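Local coordinates for Serine/threonine-protein kinase pknE (Mycobacterium tuberculosis, PDB 2H34) that transfers phosphate from ATP to serine and threonine residues of proteins, probably including itself, through the kinase domain, probably cytoplasmic, of a mycobacterial membrane protein, at residues 216-221 / 282-287; 220-225 / 267-272. One frame throughout, in Å; residues are numbered along the deposited sequence.

In the fold
Both interactions lie in the helical C-lobe of the kinase domain and use overlapping parts of helix 217-230, the F helix of the kinase fold. Interaction 1 sets the start of this helix against the start of helix 284-293; interaction 2 sets its next turns against the end of helix 264-272. Their centres are about 8 Å apart, with L287 of interaction 1 packing on T222, L225 and V268 of interaction 2. Interaction 1 runs from a buried cysteine-leucine cluster to a more open edge at V282 and T283, whereas every touching residue in interaction 2 is buried. The first mixes side-chain packing with an isoleucine laid on backbone; the second brings a threonine onto glycine backbone.

Interaction 1 of 2, residues 216-221 / 282-287; sequences ADIYAL and VTCGDL
T283 meets I218 through its backbone while its own hydroxyl caps the helix that follows: D286 N donates to T283 OG1 over 2.8 Å, with an N-H...O angle of 150°. C284 N, in the first turn of the same helix, is held by D148 OD1 of helix 133-152, so two side chains serve the backbone at this helix start. Against this turn lies I218. Its CG1 stands beside the backbone N of I218 (chi1 -71°), which carries the chain over the 283-284 peptide, 3.7 Å from C284 N. Further out, I218 CD1 reaches the carbonyl group of V282 at the more open edge. Deeper in, C284 SG fits between two apolar groups, 3.7 Å from I218 CG1 and 3.6 Å from L221 CD2. L221, with CG anti to its backbone N (chi1 -162°), also receives the end of L287; the two leucines cross obliquely and meet where L221 CD2 lies 3.5 Å from L287 CD1. V140, I143 and L147 of helix 133-152 extend this apolar layer around L221 and C284. With the backbone N atoms of C284 and D286 satisfied by D148 and T283, the F helix and helix 284-293 meet through a sulfur, leucine methyls and an isoleucine laid on backbone, a contact of dispersion and burial.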
loop_
_atom_site.group_PDB
_atom_site.type_symbol
_atom_site.label_atom_id
_atom_site.label_comp_id
_atom_site.label_asym_id
_atom_site.label_seq_id
_atom_site.Cartn_x
_atom_site.Cartn_y
_atom_site.Cartn_z
ATOM N N ALA A 216 -3.467 -5.309 10.562
ATOM C CA ALA A 216 -2.970 -6.320 9.618
ATOM C C ALA A 216 -1.949 -5.815 8.583
ATOM O O ALA A 216 -1.266 -6.618 7.943
ATOM C CB ALA A 216 -4.131 -7.006 8.926
ATOM N N ASP A 217 -1.832 -4.500 8.422
ATOM C CA ASP A 217 -0.877 -3.927 7.454
ATOM C C ASP A 217 0.608 -4.252 7.708
ATOM O O ASP A 217 1.382 -4.415 6.761
ATOM C CB ASP A 217 -1.088 -2.413 7.260
ATOM C CG ASP A 217 -1.196 -1.641 8.569
ATOM O OD1 ASP A 217 -1.039 -0.397 8.541
ATOM O OD2 ASP A 217 -1.456 -2.255 9.619
ATOM N N ILE A 218 0.990 -4.371 8.979
ATOM C CA ILE A 218 2.346 -4.779 9.359
ATOM C C ILE A 218 2.685 -6.147 8.771
ATOM O O ILE A 218 3.790 -6.358 8.279
ATOM C CB ILE A 218 2.530 -4.771 10.909
ATOM C CG1 ILE A 218 2.563 -3.330 11.419
ATOM C CG2 ILE A 218 3.816 -5.493 11.327
ATOM C CD1 ILE A 218 1.869 -3.125 12.710
ATOM N N TYR A 219 1.717 -7.056 8.812
ATOM C CA TYR A 219 1.867 -8.396 8.243
ATOM C C TYR A 219 2.080 -8.262 6.739
ATOM O O TYR A 219 3.071 -8.767 6.192
ATOM C CB TYR A 219 0.617 -9.247 8.522
ATOM C CG TYR A 219 0.699 -10.716 8.101
ATOM C CD1 TYR A 219 0.960 -11.706 9.045
ATOM C CD2 TYR A 219 0.467 -11.120 6.784
ATOM C CE1 TYR A 219 1.020 -13.048 8.697
ATOM C CE2 TYR A 219 0.533 -12.470 6.424
ATOM C CZ TYR A 219 0.815 -13.423 7.395
ATOM O OH TYR A 219 0.896 -14.765 7.100
ATOM N N ALA A 220 1.142 -7.577 6.081
ATOM C CA ALA A 220 1.199 -7.363 4.647
ATOM C C ALA A 220 2.575 -6.824 4.209
ATOM O O ALA A 220 3.235 -7.408 3.341
ATOM C CB ALA A 220 0.090 -6.429 4.233
ATOM N N LEU A 221 3.025 -5.746 4.849
ATOM C CA LEU A 221 4.302 -5.114 4.488
ATOM C C LEU A 221 5.475 -6.092 4.523
ATOM O O LEU A 221 6.415 -5.980 3.732
ATOM C CB LEU A 221 4.594 -3.919 5.392
ATOM C CG LEU A 221 5.636 -2.906 4.927
ATOM C CD1 LEU A 221 5.162 -2.189 3.687
ATOM C CD2 LEU A 221 5.931 -1.897 6.026
ATOM N N VAL A 282 4.858 -4.170 16.474
ATOM C CA VAL A 282 3.686 -3.373 16.828
ATOM C C VAL A 282 3.467 -2.249 15.812
ATOM O O VAL A 282 2.332 -1.823 15.574
ATOM C CB VAL A 282 3.825 -2.833 18.267
ATOM C CG1 VAL A 282 2.739 -1.811 18.600
ATOM C CG2 VAL A 282 3.746 -3.997 19.228
ATOM N N THR A 283 4.569 -1.786 15.222
ATOM C CA THR A 283 4.521 -0.811 14.143
ATOM C C THR A 283 5.316 -1.211 12.893
ATOM O O THR A 283 6.232 -2.039 12.935
ATOM C CB THR A 283 5.053 0.565 14.584
ATOM O OG1 THR A 283 6.465 0.480 14.791
ATOM C CG2 THR A 283 4.353 1.042 15.841
ATOM N N CYS A 284 4.967 -0.570 11.786
ATOM C CA CYS A 284 5.746 -0.661 10.582
ATOM C C CYS A 284 7.088 -0.003 10.805
ATOM O O CYS A 284 8.082 -0.367 10.160
ATOM C CB CYS A 284 5.012 0.036 9.448
ATOM S SG CYS A 284 3.722 -0.972 8.745
ATOM N N GLY A 285 7.111 0.971 11.713
ATOM C CA GLY A 285 8.348 1.639 12.095
ATOM C C GLY A 285 9.336 0.653 12.681
ATOM O O GLY A 285 10.516 0.662 12.332
ATOM N N ASP A 286 8.841 -0.225 13.549
ATOM C CA ASP A 286 9.689 -1.229 14.180
ATOM C C ASP A 286 10.110 -2.294 13.193
ATOM O O ASP A 286 11.247 -2.770 13.241
ATOM C CB ASP A 286 8.999 -1.850 15.386
ATOM C CG ASP A 286 8.791 -0.856 16.506
ATOM O OD1 ASP A 286 7.858 -1.075 17.304
ATOM O OD2 ASP A 286 9.544 0.148 16.587
ATOM N N LEU A 287 9.195 -2.664 12.303
ATOM C CA LEU A 287 9.540 -3.483 11.155
ATOM C C LEU A 287 10.714 -2.850 10.419
ATOM O O LEU A 287 11.781 -3.457 10.292
ATOM C CB LEU A 287 8.354 -3.551 10.206
ATOM C CG LEU A 287 8.227 -4.720 9.231
ATOM C CD1 LEU A 287 7.211 -4.335 8.193
ATOM C CD2 LEU A 287 9.518 -5.107 8.556
#

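Interaction 2 of 2, residues 220-225 / 267-272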
loop_
_atom_site.group_PDB
_atom_site.type_symbol
_atom_site.label_atom_id
_atom_site.label_comp_id
_atom_site.label_asym_id
_atom_site.label_seq_id
_atom_site.Cartn_x
_atom_site.Cartn_y
_atom_site.Cartn_z
ATOM N N ALA A 220 1.142 -7.577 6.081
ATOM C CA ALA A 220 1.199 -7.363 4.647
ATOM C C ALA A 220 2.575 -6.824 4.209
ATOM O O ALA A 220 3.235 -7.408 3.341
ATOM C CB ALA A 220 0.090 -6.429 4.233
ATOM N N LEU A 221 3.025 -5.746 4.849
ATOM C CA LEU A 221 4.302 -5.114 4.488
ATOM C C LEU A 221 5.475 -6.092 4.523
ATOM O O LEU A 221 6.415 -5.980 3.732
ATOM C CB LEU A 221 4.594 -3.919 5.392
ATOM C CG LEU A 221 5.636 -2.906 4.927
ATOM C CD1 LEU A 221 5.162 -2.189 3.687
ATOM C CD2 LEU A 221 5.931 -1.897 6.026
ATOM N N THR A 222 5.405 -7.052 5.440
ATOM C CA THR A 222 6.478 -8.017 5.602
ATOM C C THR A 222 6.478 -9.024 4.442
ATOM O O THR A 222 7.546 -9.371 3.924
ATOM C CB THR A 222 6.413 -8.705 6.980
ATOM O OG1 THR A 222 6.162 -7.721 7.982
ATOM C CG2 THR A 222 7.716 -9.393 7.297
ATOM N N CYS A 223 5.293 -9.470 4.023
ATOM C CA CYS A 223 5.165 -10.196 2.759
ATOM C C CYS A 223 5.747 -9.360 1.597
ATOM O O CYS A 223 6.542 -9.856 0.791
ATOM C CB CYS A 223 3.706 -10.540 2.474
ATOM S SG CYS A 223 2.887 -11.551 3.737
ATOM N N VAL A 224 5.382 -8.084 1.534
ATOM C CA VAL A 224 5.880 -7.238 0.467
ATOM C C VAL A 224 7.412 -7.152 0.510
ATOM O O VAL A 224 8.080 -7.292 -0.528
ATOM C CB VAL A 224 5.242 -5.839 0.490
ATOM C CG1 VAL A 224 5.930 -4.938 -0.514
ATOM C CG2 VAL A 224 3.771 -5.925 0.168
ATOM N N LEU A 225 7.963 -6.945 1.707
ATOM C CA LEU A 225 9.407 -6.915 1.883
ATOM C C LEU A 225 10.012 -8.219 1.368
ATOM O O LEU A 225 10.944 -8.203 0.554
ATOM C CB LEU A 225 9.763 -6.705 3.355
ATOM C CG LEU A 225 11.240 -6.847 3.768
ATOM C CD1 LEU A 225 12.149 -5.867 3.036
ATOM C CD2 LEU A 225 11.388 -6.695 5.274
ATOM N N ALA A 267 14.859 -13.625 10.630
ATOM C CA ALA A 267 14.315 -13.231 11.916
ATOM C C ALA A 267 13.278 -12.133 11.715
ATOM O O ALA A 267 12.135 -12.264 12.160
ATOM C CB ALA A 267 15.433 -12.780 12.858
ATOM N N VAL A 268 13.663 -11.072 11.007
ATOM C CA VAL A 268 12.713 -10.006 10.699
ATOM C C VAL A 268 11.408 -10.529 10.077
ATOM O O VAL A 268 10.321 -10.231 10.570
ATOM C CB VAL A 268 13.333 -8.908 9.826
ATOM C CG1 VAL A 268 12.249 -7.956 9.333
ATOM C CG2 VAL A 268 14.364 -8.147 10.617
ATOM N N ILE A 269 11.521 -11.326 9.021
ATOM C CA ILE A 269 10.334 -11.870 8.369
ATOM C C ILE A 269 9.549 -12.766 9.305
ATOM O O ILE A 269 8.324 -12.685 9.349
ATOM C CB ILE A 269 10.655 -12.569 7.024
ATOM C CG1 ILE A 269 10.909 -11.510 5.953
ATOM C CG2 ILE A 269 9.490 -13.413 6.541
ATOM C CD1 ILE A 269 12.345 -11.195 5.749
ATOM N N ALA A 270 10.259 -13.580 10.082
ATOM C CA ALA A 270 9.622 -14.486 11.038
ATOM C C ALA A 270 8.778 -13.694 12.017
ATOM O O ALA A 270 7.640 -14.050 12.291
ATOM C CB ALA A 270 10.661 -15.302 11.781
ATOM N N ARG A 271 9.343 -12.611 12.531
ATOM C CA ARG A 271 8.632 -11.768 13.470
ATOM C C ARG A 271 7.506 -11.017 12.776
ATOM O O ARG A 271 6.411 -10.892 13.317
ATOM C CB ARG A 271 9.593 -10.793 14.150
ATOM C CG ARG A 271 8.936 -9.947 15.210
ATOM C CD ARG A 271 9.843 -9.708 16.411
ATOM N NE ARG A 271 9.044 -9.192 17.515
ATOM C CZ ARG A 271 8.528 -9.942 18.480
ATOM N NH1 ARG A 271 8.760 -11.247 18.516
ATOM N NH2 ARG A 271 7.775 -9.381 19.415
ATOM N N GLY A 272 7.787 -10.527 11.571
ATOM C CA GLY A 272 6.876 -9.642 10.857
ATOM C C GLY A 272 5.634 -10.345 10.355
ATOM O O GLY A 272 4.569 -9.729 10.214
#
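T222 projects onto G272, and the polar part of the contact centres on its hydroxyl. T222 OG1 bonds to I218 O, one turn back along the same helix, and passes 3.4 Å from G272 O. The torsion (chi1 -44°) holds OG1 beside the backbone N of T222, within range of I218 O, and leaves CG2 anti to that nitrogen. The hydroxyl thus bonds within its own helix while also lying against G272, and the methyl is left to pack on the other helix.

Packing of side chain on backbone makes up most of the rest. T222 CG2 settles on the main chain of the last turn of helix 264-272, 3.7 Å from G272 CA and 3.8 Å from I269 CA. G272 has no side chain to hold the threonine off, and CA of T222 and CA of G272 come within 5.5 Å. The short segments run nearly antiparallel, at 150°, with their axes approaching to 9.2 Å.

Apolar contacts between side chains are sparser. I269 CG1 borders the same methyl at 4.1 Å from T222 CG2. One turn further along helix 217-230, L225 CD2 faces V268 CG1 at 4.3 Å, a loose contact to which L287 of helix 284-293 adds its own packing on both residues. I269 also touches P254, and L225 touches V140 of helix 133-152.

The chemistry is that of a buried helix pair in the kinase C-lobe: a hydroxyl bonded to its own helix backbone should cost less to bury, and a bare glycine lets a methyl seat directly on the neighbouring main chain.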